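Local structure of putative lipoprotein (Pseudomonas protegens, 4KT3) at residues Gly43-Gly48 against Gly68-Lys73; Tyr63-Gly68 against Phe83-Asn88; Thr89-Glu94 against Ala108-Val113. The protein probably acts as the immunity protein that binds and neutralises a peptidoglycan glycoside hydrolase effector of the type VI secretion system. All coordinates share one frame; numbering follows the deposited sequence.

Contact 1: residues Gly43-Gly48 against Gly68-Lys73; sequences GVFIDG and GYNDPK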
ATOM      1  N   GLY B  43      -4.856 -15.303  -7.661  1.00 31.31           N
ATOM      2  CA  GLY B  43      -4.571 -13.908  -7.956  1.00 28.45           C
ATOM      3  C   GLY B  43      -4.232 -13.072  -6.739  1.00 25.69           C
ATOM      4  O   GLY B  43      -3.724 -11.967  -6.885  1.00 26.58           O
ATOM      5  N   VAL B  44      -4.497 -13.594  -5.544  1.00 23.70           N
ATOM      6  CA  VAL B  44      -4.212 -12.866  -4.314  1.00 24.77           C
ATOM      7  C   VAL B  44      -2.769 -13.092  -3.864  1.00 22.82           C
ATOM      8  O   VAL B  44      -2.237 -14.196  -3.981  1.00 27.17           O
ATOM      9  CB  VAL B  44      -5.162 -13.289  -3.183  1.00 24.73           C
ATOM     10  CG1 VAL B  44      -4.803 -12.585  -1.891  1.00 27.32           C
ATOM     11  CG2 VAL B  44      -6.609 -13.000  -3.566  1.00 26.02           C
ATOM     12  N   PHE B  45      -2.138 -12.047  -3.346  1.00 20.01           N
ATOM     13  CA  PHE B  45      -0.758 -12.162  -2.880  1.00 18.78           C
ATOM     14  C   PHE B  45      -0.482 -11.244  -1.704  1.00 17.47           C
ATOM     15  O   PHE B  45      -1.129 -10.222  -1.536  1.00 20.71           O
ATOM     16  CB  PHE B  45       0.199 -11.770  -3.998  1.00 21.97           C
ATOM     17  CG  PHE B  45       0.016 -10.357  -4.465  1.00 22.33           C
ATOM     18  CD1 PHE B  45       0.586  -9.308  -3.766  1.00 24.30           C
ATOM     19  CD2 PHE B  45      -0.748 -10.077  -5.585  1.00 22.51           C
ATOM     20  CE1 PHE B  45       0.419  -8.010  -4.173  1.00 26.81           C
ATOM     21  CE2 PHE B  45      -0.924  -8.777  -6.007  1.00 23.54           C
ATOM     22  CZ  PHE B  45      -0.344  -7.734  -5.300  1.00 24.34           C
ATOM     23  N   ILE B  46       0.494 -11.634  -0.893  1.00 16.33           N
ATOM     24  CA  ILE B  46       1.109 -10.740   0.063  1.00 18.02           C
ATOM     25  C   ILE B  46       2.522 -10.476  -0.425  1.00 18.62           C
ATOM     26  O   ILE B  46       3.260 -11.411  -0.725  1.00 21.36           O
ATOM     27  CB  ILE B  46       1.152 -11.357   1.472  1.00 21.51           C
ATOM     28  CG1 ILE B  46      -0.266 -11.473   2.033  1.00 20.09           C
ATOM     29  CG2 ILE B  46       2.022 -10.520   2.412  1.00 22.24           C
ATOM     30  CD1 ILE B  46      -0.342 -12.190   3.359  1.00 26.09           C
ATOM     31  N   ASP B  47       2.894  -9.201  -0.486  1.00 16.74           N
ATOM     32  CA  ASP B  47       4.206  -8.795  -0.972  1.00 16.61           C
ATOM     33  C   ASP B  47       4.965  -8.055   0.125  1.00 13.37           C
ATOM     34  O   ASP B  47       4.530  -6.989   0.577  1.00 15.18           O
ATOM     35  CB  ASP B  47       4.016  -7.868  -2.165  1.00 17.11           C
ATOM     36  CG  ASP B  47       5.299  -7.571  -2.905  1.00 25.48           C
ATOM     37  OD1 ASP B  47       6.392  -7.917  -2.425  1.00 22.60           O
ATOM     38  OD2 ASP B  47       5.200  -6.964  -3.990  1.00 33.23           O
ATOM     39  N   GLY B  48       6.108  -8.597   0.536  1.00 14.32           N
ATOM     40  CA  GLY B  48       6.928  -7.948   1.547  1.00 14.98           C
ATOM     41  C   GLY B  48       8.142  -7.232   0.979  1.00 14.61           C
ATOM     42  O   GLY B  48       8.959  -6.713   1.736  1.00 15.50           O
ATOM     43  N   GLY B  68      -2.719  -7.773  -2.108  1.00 18.56           N
ATOM     44  CA  GLY B  68      -3.254  -7.386  -3.394  1.00 23.65           C
ATOM     45  C   GLY B  68      -3.843  -8.522  -4.189  1.00 17.41           C
ATOM     46  O   GLY B  68      -3.785  -9.678  -3.784  1.00 18.07           O
ATOM     47  N   TYR B  69      -4.367  -8.164  -5.356  1.00 18.53           N
ATOM     48  CA  TYR B  69      -5.178  -9.047  -6.148  1.00 18.78           C
ATOM     49  C   TYR B  69      -5.089  -8.663  -7.618  1.00 15.85           C
ATOM     50  O   TYR B  69      -5.362  -7.517  -7.970  1.00 16.43           O
ATOM     51  CB  TYR B  69      -6.620  -8.912  -5.660  1.00 25.55           C
ATOM     52  CG  TYR B  69      -7.630  -9.657  -6.483  1.00 27.05           C
ATOM     53  CD1 TYR B  69      -7.482 -11.010  -6.712  1.00 33.22           C
ATOM     54  CD2 TYR B  69      -8.744  -9.010  -7.013  1.00 28.08           C
ATOM     55  CE1 TYR B  69      -8.395 -11.715  -7.448  1.00 30.53           C
ATOM     56  CE2 TYR B  69      -9.675  -9.708  -7.760  1.00 26.63           C
ATOM     57  CZ  TYR B  69      -9.491 -11.070  -7.976  1.00 27.59           C
ATOM     58  OH  TYR B  69     -10.392 -11.818  -8.711  1.00 34.36           O
ATOM     59  N   ASN B  70      -4.732  -9.622  -8.476  1.00 16.51           N
ATOM     60  CA  ASN B  70      -4.768  -9.399  -9.927  1.00 15.38           C
ATOM     61  C   ASN B  70      -5.881 -10.222 -10.567  1.00 16.08           C
ATOM     62  O   ASN B  70      -5.899 -11.464 -10.488  1.00 19.78           O
ATOM     63  CB  ASN B  70      -3.426  -9.729 -10.592  1.00 18.89           C
ATOM     64  CG  ASN B  70      -2.360  -8.685 -10.325  1.00 17.75           C
ATOM     65  OD1 ASN B  70      -2.487  -7.524 -10.736  1.00 16.00           O
ATOM     66  ND2 ASN B  70      -1.295  -9.091  -9.638  1.00 23.15           N
ATOM     67  N   ASP B  71      -6.797  -9.516 -11.216  1.00 17.57           N
ATOM     68  CA  ASP B  71      -7.942 -10.095 -11.902  1.00 20.20           C
ATOM     69  C   ASP B  71      -7.756  -9.791 -13.386  1.00 19.73           C
ATOM     70  O   ASP B  71      -7.498  -8.648 -13.747  1.00 20.81           O
ATOM     71  CB  ASP B  71      -9.208  -9.417 -11.380  1.00 19.70           C
ATOM     72  CG  ASP B  71     -10.483 -10.039 -11.908  1.00 28.36           C
ATOM     73  OD1 ASP B  71     -10.470 -10.649 -13.003  1.00 22.42           O
ATOM     74  OD2 ASP B  71     -11.515  -9.894 -11.217  1.00 35.74           O
ATOM     75  N   PRO B  72      -7.863 -10.805 -14.257  1.00 20.48           N
ATOM     76  CA  PRO B  72      -7.679 -10.531 -15.688  1.00 25.48           C
ATOM     77  C   PRO B  72      -8.762  -9.644 -16.280  1.00 28.12           C
ATOM     78  O   PRO B  72      -8.535  -9.033 -17.322  1.00 29.60           O
ATOM     79  CB  PRO B  72      -7.733 -11.925 -16.327  1.00 26.87           C
ATOM     80  CG  PRO B  72      -8.489 -12.765 -15.355  1.00 22.82           C
ATOM     81  CD  PRO B  72      -8.083 -12.240 -14.002  1.00 21.28           C
ATOM     82  N   LYS B  73      -9.926  -9.563 -15.650  1.00 22.11           N
ATOM     83  CA  LYS B  73     -10.924  -8.641 -16.165  1.00 25.86           C
ATOM     84  C   LYS B  73     -10.649  -7.203 -15.751  1.00 22.09           C
ATOM     85  O   LYS B  73     -11.288  -6.279 -16.252  1.00 31.04           O
ATOM     86  CB  LYS B  73     -12.346  -9.056 -15.789  1.00 32.31           C
ATOM     87  CG  LYS B  73     -12.674  -8.943 -14.336  1.00 31.98           C
TER
HETATM   88  O   HOH W   1      -1.194 -11.781  -8.764  1.00 26.16           O
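The ring of Phe45 lies across the backbone of Gly68, a pairing in which an aromatic residue on one strand uses a glycine on the next as its floor. A chi1 of 61° puts Phe45 CG between its own backbone N and carbonyl carbon, the crowded position. The ring turns a face to the neighbouring strand: Gly68 CA sits 3.8 Å from the centroid of the Phe45 ring, over the face, as a CH-pi contact, while Gly68 C approaches the same ring nearer its rim. Gly68 has no side chain on the side of the sheet that Phe45 occupies, and Phe45 CZ lies close over the bare backbone, 3.5 Å from Gly68 CA. Phe45 CE2 also comes within 3.7 Å of Asn70 ND2.

Strand 44-47 is an outermost strand of the antiparallel sheet within this chain, and here it pairs with strand 62-69. Phe45 and Gly68 form a hydrogen-bonded pair: Phe45 N donates to Gly68 O at 2.9 Å, and Gly68 N returns a bond to Phe45 O. Val44 and Tyr69 are the non-hydrogen-bonded pair that follows, with side chains on the other face of the sheet, where Val44 CG2 meets Tyr69 CD1 at 3.8 Å and Trp80 packs against both residues.

Next along the chain, Asn70 N donates to Gly43 O at 3.0 Å. A water extends this link, donating a hydrogen bond to Gly43 O and accepting one from Asn70 ND2 at 2.8 Å. The other end of the amide, Asn70 OD1, is hydrogen-bonded to Thr77 OG1 and to His88 of the partner chain in the effector-immunity complex.

Contact 2: residues Tyr63-Gly68 against Phe83-Asn88; sequences YDFSLG and FSVSLN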
ATOM      1  N   TYR B  63       8.389  -4.277   9.488  1.00 12.72           N
ATOM      2  CA  TYR B  63       8.434  -4.700   8.095  1.00 12.08           C
ATOM      3  C   TYR B  63       7.069  -4.400   7.479  1.00 11.93           C
ATOM      4  O   TYR B  63       6.041  -4.646   8.109  1.00 12.96           O
ATOM      5  CB  TYR B  63       8.726  -6.187   8.001  1.00 13.85           C
ATOM      6  CG  TYR B  63      10.158  -6.533   8.294  1.00 16.23           C
ATOM      7  CD1 TYR B  63      11.176  -6.105   7.456  1.00 18.05           C
ATOM      8  CD2 TYR B  63      10.493  -7.297   9.402  1.00 19.47           C
ATOM      9  CE1 TYR B  63      12.492  -6.421   7.718  1.00 20.31           C
ATOM     10  CE2 TYR B  63      11.797  -7.621   9.670  1.00 20.44           C
ATOM     11  CZ  TYR B  63      12.796  -7.177   8.831  1.00 21.28           C
ATOM     12  OH  TYR B  63      14.100  -7.511   9.100  1.00 28.38           O
ATOM     13  N   ASP B  64       7.059  -3.869   6.260  1.00 12.17           N
ATOM     14  CA  ASP B  64       5.808  -3.531   5.581  1.00  9.97           C
ATOM     15  C   ASP B  64       5.415  -4.599   4.555  1.00  9.71           C
ATOM     16  O   ASP B  64       6.281  -5.233   3.925  1.00 12.00           O
ATOM     17  CB  ASP B  64       5.923  -2.190   4.853  1.00 11.09           C
ATOM     18  CG  ASP B  64       6.035  -0.997   5.785  1.00 12.15           C
ATOM     19  OD1 ASP B  64       6.071  -1.158   7.024  1.00 12.59           O
ATOM     20  OD2 ASP B  64       6.120   0.126   5.242  1.00 12.25           O
ATOM     21  N   PHE B  65       4.106  -4.771   4.367  1.00 11.63           N
ATOM     22  CA  PHE B  65       3.569  -5.773   3.454  1.00 12.97           C
ATOM     23  C   PHE B  65       2.351  -5.220   2.748  1.00 13.92           C
ATOM     24  O   PHE B  65       1.535  -4.525   3.357  1.00 13.44           O
ATOM     25  CB  PHE B  65       3.135  -7.035   4.215  1.00 13.85           C
ATOM     26  CG  PHE B  65       4.242  -7.691   4.958  1.00 12.78           C
ATOM     27  CD1 PHE B  65       5.023  -8.660   4.343  1.00 15.20           C
ATOM     28  CD2 PHE B  65       4.522  -7.332   6.273  1.00 13.82           C
ATOM     29  CE1 PHE B  65       6.059  -9.261   5.024  1.00 13.06           C
ATOM     30  CE2 PHE B  65       5.557  -7.935   6.954  1.00 17.11           C
ATOM     31  CZ  PHE B  65       6.320  -8.906   6.332  1.00 15.07           C
ATOM     32  N   SER B  66       2.224  -5.525   1.463  1.00 12.86           N
ATOM     33  CA  SER B  66       1.005  -5.185   0.746  1.00 11.35           C
ATOM     34  C   SER B  66       0.193  -6.445   0.493  1.00 14.70           C
ATOM     35  O   SER B  66       0.749  -7.531   0.315  1.00 16.62           O
ATOM     36  CB  SER B  66       1.325  -4.491  -0.574  1.00 18.29           C
ATOM     37  OG  SER B  66       1.914  -5.384  -1.486  1.00 18.38           O
ATOM     38  N   LEU B  67      -1.127  -6.289   0.496  1.00 13.51           N
ATOM     39  CA  LEU B  67      -2.054  -7.359   0.179  1.00 14.33           C
ATOM     40  C   LEU B  67      -2.791  -6.943  -1.082  1.00 13.29           C
ATOM     41  O   LEU B  67      -3.402  -5.874  -1.140  1.00 14.85           O
ATOM     42  CB  LEU B  67      -3.036  -7.551   1.318  1.00 15.96           C
ATOM     43  CG  LEU B  67      -4.168  -8.551   1.076  1.00 19.52           C
ATOM     44  CD1 LEU B  67      -3.628  -9.959   0.863  1.00 22.19           C
ATOM     45  CD2 LEU B  67      -5.138  -8.503   2.243  1.00 22.31           C
ATOM     46  N   GLY B  68      -2.719  -7.773  -2.108  1.00 18.56           N
ATOM     47  CA  GLY B  68      -3.254  -7.386  -3.394  1.00 23.65           C
ATOM     48  C   GLY B  68      -3.843  -8.522  -4.189  1.00 17.41           C
ATOM     49  O   GLY B  68      -3.785  -9.678  -3.784  1.00 18.07           O
ATOM     50  N   PHE B  83       0.332  -2.959   5.336  1.00 12.25           N
ATOM     51  CA  PHE B  83       0.492  -3.303   6.744  1.00 12.03           C
ATOM     52  C   PHE B  83       1.919  -3.098   7.204  1.00 12.63           C
ATOM     53  O   PHE B  83       2.864  -3.283   6.435  1.00 13.88           O
ATOM     54  CB  PHE B  83       0.111  -4.771   6.967  1.00 13.81           C
ATOM     55  CG  PHE B  83      -1.284  -5.105   6.524  1.00 14.63           C
ATOM     56  CD1 PHE B  83      -1.525  -5.569   5.236  1.00 16.80           C
ATOM     57  CD2 PHE B  83      -2.356  -4.941   7.387  1.00 16.52           C
ATOM     58  CE1 PHE B  83      -2.825  -5.868   4.822  1.00 16.26           C
ATOM     59  CE2 PHE B  83      -3.657  -5.245   6.978  1.00 17.25           C
ATOM     60  CZ  PHE B  83      -3.886  -5.706   5.698  1.00 17.44           C
ATOM     61  N   SER B  84       2.063  -2.758   8.483  1.00 11.58           N
ATOM     62  CA  SER B  84       3.358  -2.699   9.144  1.00 13.14           C
ATOM     63  C   SER B  84       3.320  -3.643  10.340  1.00 11.32           C
ATOM     64  O   SER B  84       2.400  -3.571  11.162  1.00 14.15           O
ATOM     65  CB  SER B  84       3.675  -1.272   9.607  1.00 11.86           C
ATOM     66  OG  SER B  84       3.817  -0.375   8.504  1.00 12.37           O
ATOM     67  N   VAL B  85       4.312  -4.529  10.420  1.00 12.77           N
ATOM     68  CA  VAL B  85       4.429  -5.485  11.520  1.00 11.89           C
ATOM     69  C   VAL B  85       5.701  -5.202  12.320  1.00 12.38           C
ATOM     70  O   VAL B  85       6.790  -5.150  11.751  1.00 13.05           O
ATOM     71  CB  VAL B  85       4.518  -6.931  10.983  1.00 12.85           C
ATOM     72  CG1 VAL B  85       4.652  -7.911  12.127  1.00 13.85           C
ATOM     73  CG2 VAL B  85       3.297  -7.264  10.107  1.00 12.90           C
ATOM     74  N   SER B  86       5.575  -5.001  13.624  1.00 13.51           N
ATOM     75  CA  SER B  86       6.747  -4.691  14.441  1.00 12.78           C
ATOM     76  C   SER B  86       7.651  -5.887  14.614  1.00 14.17           C
ATOM     77  O   SER B  86       7.191  -6.960  14.966  1.00 14.97           O
ATOM     78  CB  SER B  86       6.358  -4.178  15.822  1.00 15.55           C
ATOM     79  OG  SER B  86       7.459  -4.319  16.726  1.00 15.09           O
ATOM     80  N   LEU B  87       8.942  -5.686  14.370  1.00 15.37           N
ATOM     81  CA  LEU B  87       9.933  -6.728  14.567  1.00 17.74           C
ATOM     82  C   LEU B  87      10.041  -7.139  16.025  1.00 14.69           C
ATOM     83  O   LEU B  87      10.391  -8.274  16.320  1.00 17.77           O
ATOM     84  CB  LEU B  87      11.316  -6.238  14.135  1.00 21.44           C
ATOM     85  CG  LEU B  87      11.676  -6.232  12.667  1.00 28.04           C
ATOM     86  CD1 LEU B  87      10.845  -5.203  11.944  1.00 25.11           C
ATOM     87  CD2 LEU B  87      13.159  -5.929  12.524  1.00 24.95           C
ATOM     88  N   ASN B  88       9.783  -6.205  16.932  1.00 15.38           N
ATOM     89  CA  ASN B  88      10.036  -6.456  18.345  1.00 16.74           C
ATOM     90  C   ASN B  88       8.821  -6.901  19.153  1.00 16.68           C
ATOM     91  O   ASN B  88       8.983  -7.457  20.241  1.00 19.24           O
ATOM     92  CB  ASN B  88      10.666  -5.226  19.003  1.00 21.88           C
ATOM     93  CG  ASN B  88      12.159  -5.127  18.736  1.00 24.30           C
ATOM     94  OD1 ASN B  88      12.839  -6.137  18.563  1.00 27.18           O
ATOM     95  ND2 ASN B  88      12.671  -3.906  18.697  1.00 32.39           N
TER
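Tyr63 and Leu87 meet where the two strands of a beta hairpin reach the end away from their connecting turn, and the tyrosine can be followed outward atom by atom. Its CB leaves the sheet on the face shared with Val85 and Phe65. With chi1 at -75°, CG is anti to the carbonyl carbon and lies 3.9 Å from Leu87 CD1. Along one side of the ring the approach tightens: CD2 comes to 3.3 Å from Leu87 CD1, and CE2 is equally near Leu87 CG. At the tip, CZ and OH have Leu87 CD2 as their nearest neighbour, so the branched end of the leucine spans the ring from root to hydroxyl. The two side chains cross at about a right angle.

Behind this pair, strands 62-69 and 78-86 run antiparallel. Tyr63 with Val85 and Phe65 with Phe83 are hydrogen-bonded pairs, each joined by two N-H to O bonds, among them Val85 N to Tyr63 O at 2.9 Å. On the same face, Phe65 CE2 touches Val85 CG2 at 3.9 Å, and Leu67 CB lies in the plane of the Phe83 ring, at the edge, beside CE1.

The intervening pair, Asp64 and Ser84, is non-hydrogen-bonded in its backbone and faces the other way. Ser84 OG donates to Asp64 OD1 at 2.8 Å, approaching from above the carboxylate plane, while Asp64 OD2 is hydrogen-bonded to His59 ND1. Both oxygens of this buried carboxylate have hydrogen-bond partners, which would be consistent with an ionised group; on the opposite face, Phe65 and Phe83 both pack on Leu28, an apolar contact that sets the hairpin against helix 21-34.

Contact 3: residues Thr89-Glu94 against Ala108-Val113; sequences TGDTWE and ALQRRV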
ATOM      1  N   THR B  89       7.615  -6.645  18.649  1.00 18.39           N
ATOM      2  CA  THR B  89       6.399  -7.007  19.389  1.00 14.77           C
ATOM      3  C   THR B  89       5.344  -7.733  18.559  1.00 15.15           C
ATOM      4  O   THR B  89       4.392  -8.281  19.117  1.00 18.85           O
ATOM      5  CB  THR B  89       5.690  -5.774  19.941  1.00 15.08           C
ATOM      6  OG1 THR B  89       5.179  -5.017  18.839  1.00 15.85           O
ATOM      7  CG2 THR B  89       6.630  -4.905  20.769  1.00 17.75           C
ATOM      8  N   GLY B  90       5.502  -7.723  17.236  1.00 14.80           N
ATOM      9  CA  GLY B  90       4.492  -8.248  16.340  1.00 17.03           C
ATOM     10  C   GLY B  90       3.255  -7.373  16.211  1.00 16.67           C
ATOM     11  O   GLY B  90       2.284  -7.768  15.559  1.00 15.81           O
ATOM     12  N   ASP B  91       3.265  -6.196  16.838  1.00 15.99           N
ATOM     13  CA  ASP B  91       2.155  -5.251  16.667  1.00 16.17           C
ATOM     14  C   ASP B  91       1.951  -5.023  15.177  1.00 13.70           C
ATOM     15  O   ASP B  91       2.913  -4.697  14.457  1.00 15.21           O
ATOM     16  CB  ASP B  91       2.467  -3.923  17.369  1.00 17.04           C
ATOM     17  CG  ASP B  91       1.227  -3.073  17.635  1.00 17.39           C
ATOM     18  OD1 ASP B  91       0.107  -3.625  17.768  1.00 18.10           O
ATOM     19  OD2 ASP B  91       1.394  -1.838  17.732  1.00 17.77           O
ATOM     20  N   THR B  92       0.698  -5.132  14.730  1.00 16.58           N
ATOM     21  CA  THR B  92       0.372  -5.064  13.309  1.00 14.20           C
ATOM     22  C   THR B  92      -0.672  -3.984  13.026  1.00 15.79           C
ATOM     23  O   THR B  92      -1.752  -3.979  13.620  1.00 18.11           O
ATOM     24  CB  THR B  92      -0.110  -6.432  12.795  1.00 15.60           C
ATOM     25  OG1 THR B  92       0.930  -7.393  12.988  1.00 17.34           O
ATOM     26  CG2 THR B  92      -0.491  -6.383  11.309  1.00 15.37           C
ATOM     27  N   TRP B  93      -0.324  -3.074  12.117  1.00 14.38           N
ATOM     28  CA  TRP B  93      -1.198  -1.976  11.729  1.00 14.25           C
ATOM     29  C   TRP B  93      -1.467  -1.972  10.232  1.00 13.62           C
ATOM     30  O   TRP B  93      -0.579  -2.240   9.426  1.00 14.34           O
ATOM     31  CB  TRP B  93      -0.554  -0.631  12.083  1.00 14.40           C
ATOM     32  CG  TRP B  93      -0.558  -0.314  13.539  1.00 16.37           C
ATOM     33  CD1 TRP B  93       0.269  -0.833  14.497  1.00 18.28           C
ATOM     34  CD2 TRP B  93      -1.429   0.596  14.208  1.00 16.16           C
ATOM     35  NE1 TRP B  93      -0.037  -0.303  15.726  1.00 16.48           N
ATOM     36  CE2 TRP B  93      -1.079   0.578  15.578  1.00 15.09           C
ATOM     37  CE3 TRP B  93      -2.470   1.425  13.789  1.00 18.01           C
ATOM     38  CZ2 TRP B  93      -1.732   1.362  16.522  1.00 20.21           C
ATOM     39  CZ3 TRP B  93      -3.115   2.206  14.731  1.00 21.03           C
ATOM     40  CH2 TRP B  93      -2.751   2.158  16.082  1.00 20.45           C
ATOM     41  N   GLU B  94      -2.696  -1.633   9.866  1.00 14.80           N
ATOM     42  CA  GLU B  94      -2.998  -1.251   8.493  1.00 15.03           C
ATOM     43  C   GLU B  94      -2.803   0.262   8.462  1.00 15.50           C
ATOM     44  O   GLU B  94      -3.509   0.992   9.162  1.00 14.97           O
ATOM     45  CB  GLU B  94      -4.430  -1.629   8.126  1.00 16.44           C
ATOM     46  CG  GLU B  94      -4.629  -1.942   6.646  1.00 16.59           C
ATOM     47  CD  GLU B  94      -4.586  -0.708   5.763  1.00 13.63           C
ATOM     48  OE1 GLU B  94      -4.831   0.397   6.275  1.00 16.78           O
ATOM     49  OE2 GLU B  94      -4.296  -0.836   4.552  1.00 18.37           O
ATOM     50  N   ALA B 108      -1.938 -13.610  21.201  1.00 19.94           N
ATOM     51  CA  ALA B 108      -1.162 -14.695  21.782  1.00 22.97           C
ATOM     52  C   ALA B 108       0.236 -14.739  21.155  1.00 23.27           C
ATOM     53  O   ALA B 108       1.234 -14.926  21.850  1.00 21.57           O
ATOM     54  CB  ALA B 108      -1.886 -16.031  21.594  1.00 23.13           C
ATOM     55  N   LEU B 109       0.301 -14.574  19.839  1.00 21.22           N
ATOM     56  CA  LEU B 109       1.581 -14.558  19.140  1.00 22.56           C
ATOM     57  C   LEU B 109       2.433 -13.384  19.602  1.00 20.10           C
ATOM     58  O   LEU B 109       3.643 -13.514  19.806  1.00 21.29           O
ATOM     59  CB  LEU B 109       1.368 -14.452  17.631  1.00 26.84           C
ATOM     60  CG  LEU B 109       1.808 -15.636  16.785  1.00 33.99           C
ATOM     61  CD1 LEU B 109       1.689 -15.252  15.317  1.00 31.76           C
ATOM     62  CD2 LEU B 109       3.229 -16.094  17.140  1.00 33.63           C
ATOM     63  N   GLN B 110       1.798 -12.228  19.750  1.00 20.79           N
ATOM     64  CA  GLN B 110       2.510 -11.026  20.167  1.00 19.24           C
ATOM     65  C   GLN B 110       3.088 -11.181  21.572  1.00 18.25           C
ATOM     66  O   GLN B 110       4.215 -10.760  21.827  1.00 19.93           O
ATOM     67  CB  GLN B 110       1.591  -9.812  20.076  1.00 16.71           C
ATOM     68  CG  GLN B 110       1.235  -9.498  18.620  1.00 19.44           C
ATOM     69  CD  GLN B 110       0.035  -8.587  18.455  1.00 20.69           C
ATOM     70  OE1 GLN B 110      -0.843  -8.530  19.308  1.00 22.41           O
ATOM     71  NE2 GLN B 110      -0.012  -7.878  17.334  1.00 20.13           N
ATOM     72  N   ARG B 111       2.344 -11.804  22.481  1.00 18.85           N
ATOM     73  CA  ARG B 111       2.880 -12.029  23.814  1.00 18.42           C
ATOM     74  C   ARG B 111       4.089 -12.961  23.752  1.00 21.71           C
ATOM     75  O   ARG B 111       5.022 -12.826  24.542  1.00 19.93           O
ATOM     76  CB  ARG B 111       1.818 -12.599  24.758  1.00 20.38           C
ATOM     77  CG  ARG B 111       0.714 -11.612  25.120  1.00 22.19           C
ATOM     78  CD  ARG B 111      -0.228 -12.178  26.189  1.00 25.45           C
ATOM     79  NE  ARG B 111      -0.948 -13.364  25.731  1.00 26.45           N
ATOM     80  CZ  ARG B 111      -2.146 -13.362  25.148  1.00 29.34           C
ATOM     81  NH1 ARG B 111      -2.794 -12.231  24.931  1.00 27.55           N
ATOM     82  NH2 ARG B 111      -2.707 -14.512  24.785  1.00 27.91           N
ATOM     83  N   ARG B 112       4.062 -13.924  22.834  1.00 20.21           N
ATOM     84  CA  ARG B 112       5.184 -14.842  22.672  1.00 20.19           C
ATOM     85  C   ARG B 112       6.396 -14.096  22.122  1.00 19.25           C
ATOM     86  O   ARG B 112       7.516 -14.287  22.591  1.00 21.21           O
ATOM     87  CB  ARG B 112       4.796 -15.992  21.746  1.00 23.85           C
ATOM     88  CG  ARG B 112       5.920 -16.941  21.395  1.00 33.57           C
ATOM     89  CD  ARG B 112       5.502 -17.903  20.278  1.00 38.75           C
ATOM     90  NE  ARG B 112       4.158 -18.453  20.469  1.00 41.19           N
ATOM     91  CZ  ARG B 112       3.496 -19.136  19.538  1.00 45.63           C
ATOM     92  NH1 ARG B 112       2.277 -19.595  19.789  1.00 48.66           N
ATOM     93  NH2 ARG B 112       4.049 -19.361  18.349  1.00 44.32           N
ATOM     94  N   VAL B 113       6.166 -13.239  21.133  1.00 19.33           N
ATOM     95  CA  VAL B 113       7.248 -12.457  20.550  1.00 18.52           C
ATOM     96  C   VAL B 113       7.878 -11.569  21.619  1.00 19.62           C
ATOM     97  O   VAL B 113       9.099 -11.524  21.755  1.00 19.18           O
ATOM     98  CB  VAL B 113       6.744 -11.598  19.389  1.00 19.17           C
ATOM     99  CG1 VAL B 113       7.818 -10.617  18.931  1.00 21.39           C
ATOM    100  CG2 VAL B 113       6.309 -12.492  18.243  1.00 20.34           C
TER
HETATM  101  O   HOH W   2      -1.591  -5.619  16.539  1.00 18.16           O
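Gln110 reaches out from helix 104-117 to a backbone carbonyl that is gripped from both of its faces. Gln110 NE2 donates to Gly90 O at 2.9 Å, with an N-H...O angle of 168°, yet stands well above the plane of that carbonyl; Thr92 OG1 donates to the same oxygen from the opposite face. The glutamine chain is extended beyond CG, and its CB and CG pack on Thr89 O, CB at 3.3 Å. One helical turn on, Val113 CG1 packs against Thr89 C at 3.8 Å.

The segment it grips is the connection between strands 78-86 and 92-94, shaped by an ST turn in which Thr89 OG1, also hydrogen-bonded to Glu124, accepts from Asp91 N. Gly90, within this turn, has positive phi (73°), a conformation that favours glycine.

A water accepts from Gln110 NE2 at 2.9 Å and from Thr92 N. It lies 2.9 Å from Asp91 OD1, to which it can donate and which also forms a salt bridge with Arg100. Gln110 OE1 accepts from Arg107, so both ends of the amide are engaged. These partners fix which way round the amide lies, and they give a buried turn a polar connection to the helix beside the packing of Val113.

From the N terminus, the chain passes through helix 21-34 before entering strand 44-47, the first half of contact 1. Strand 62-69 then supplies a segment of contact 2 and, at Gly68, leads into segment 68-73 of contact 1. Contact 1 therefore closes its loop before contact 2 closes the hairpin with strand 78-86, and the two cross along the chain. Contact 3 follows in series: its loop opens directly after Asn88 and ends on helix 104-117. Strand 92-94 pairs with strand 78-86, bringing contact 3 up to contact 2, whereas contacts 1 and 3 lie on opposite sides of the chain's centre, their own centres about 25 Å apart, joined through the sheet.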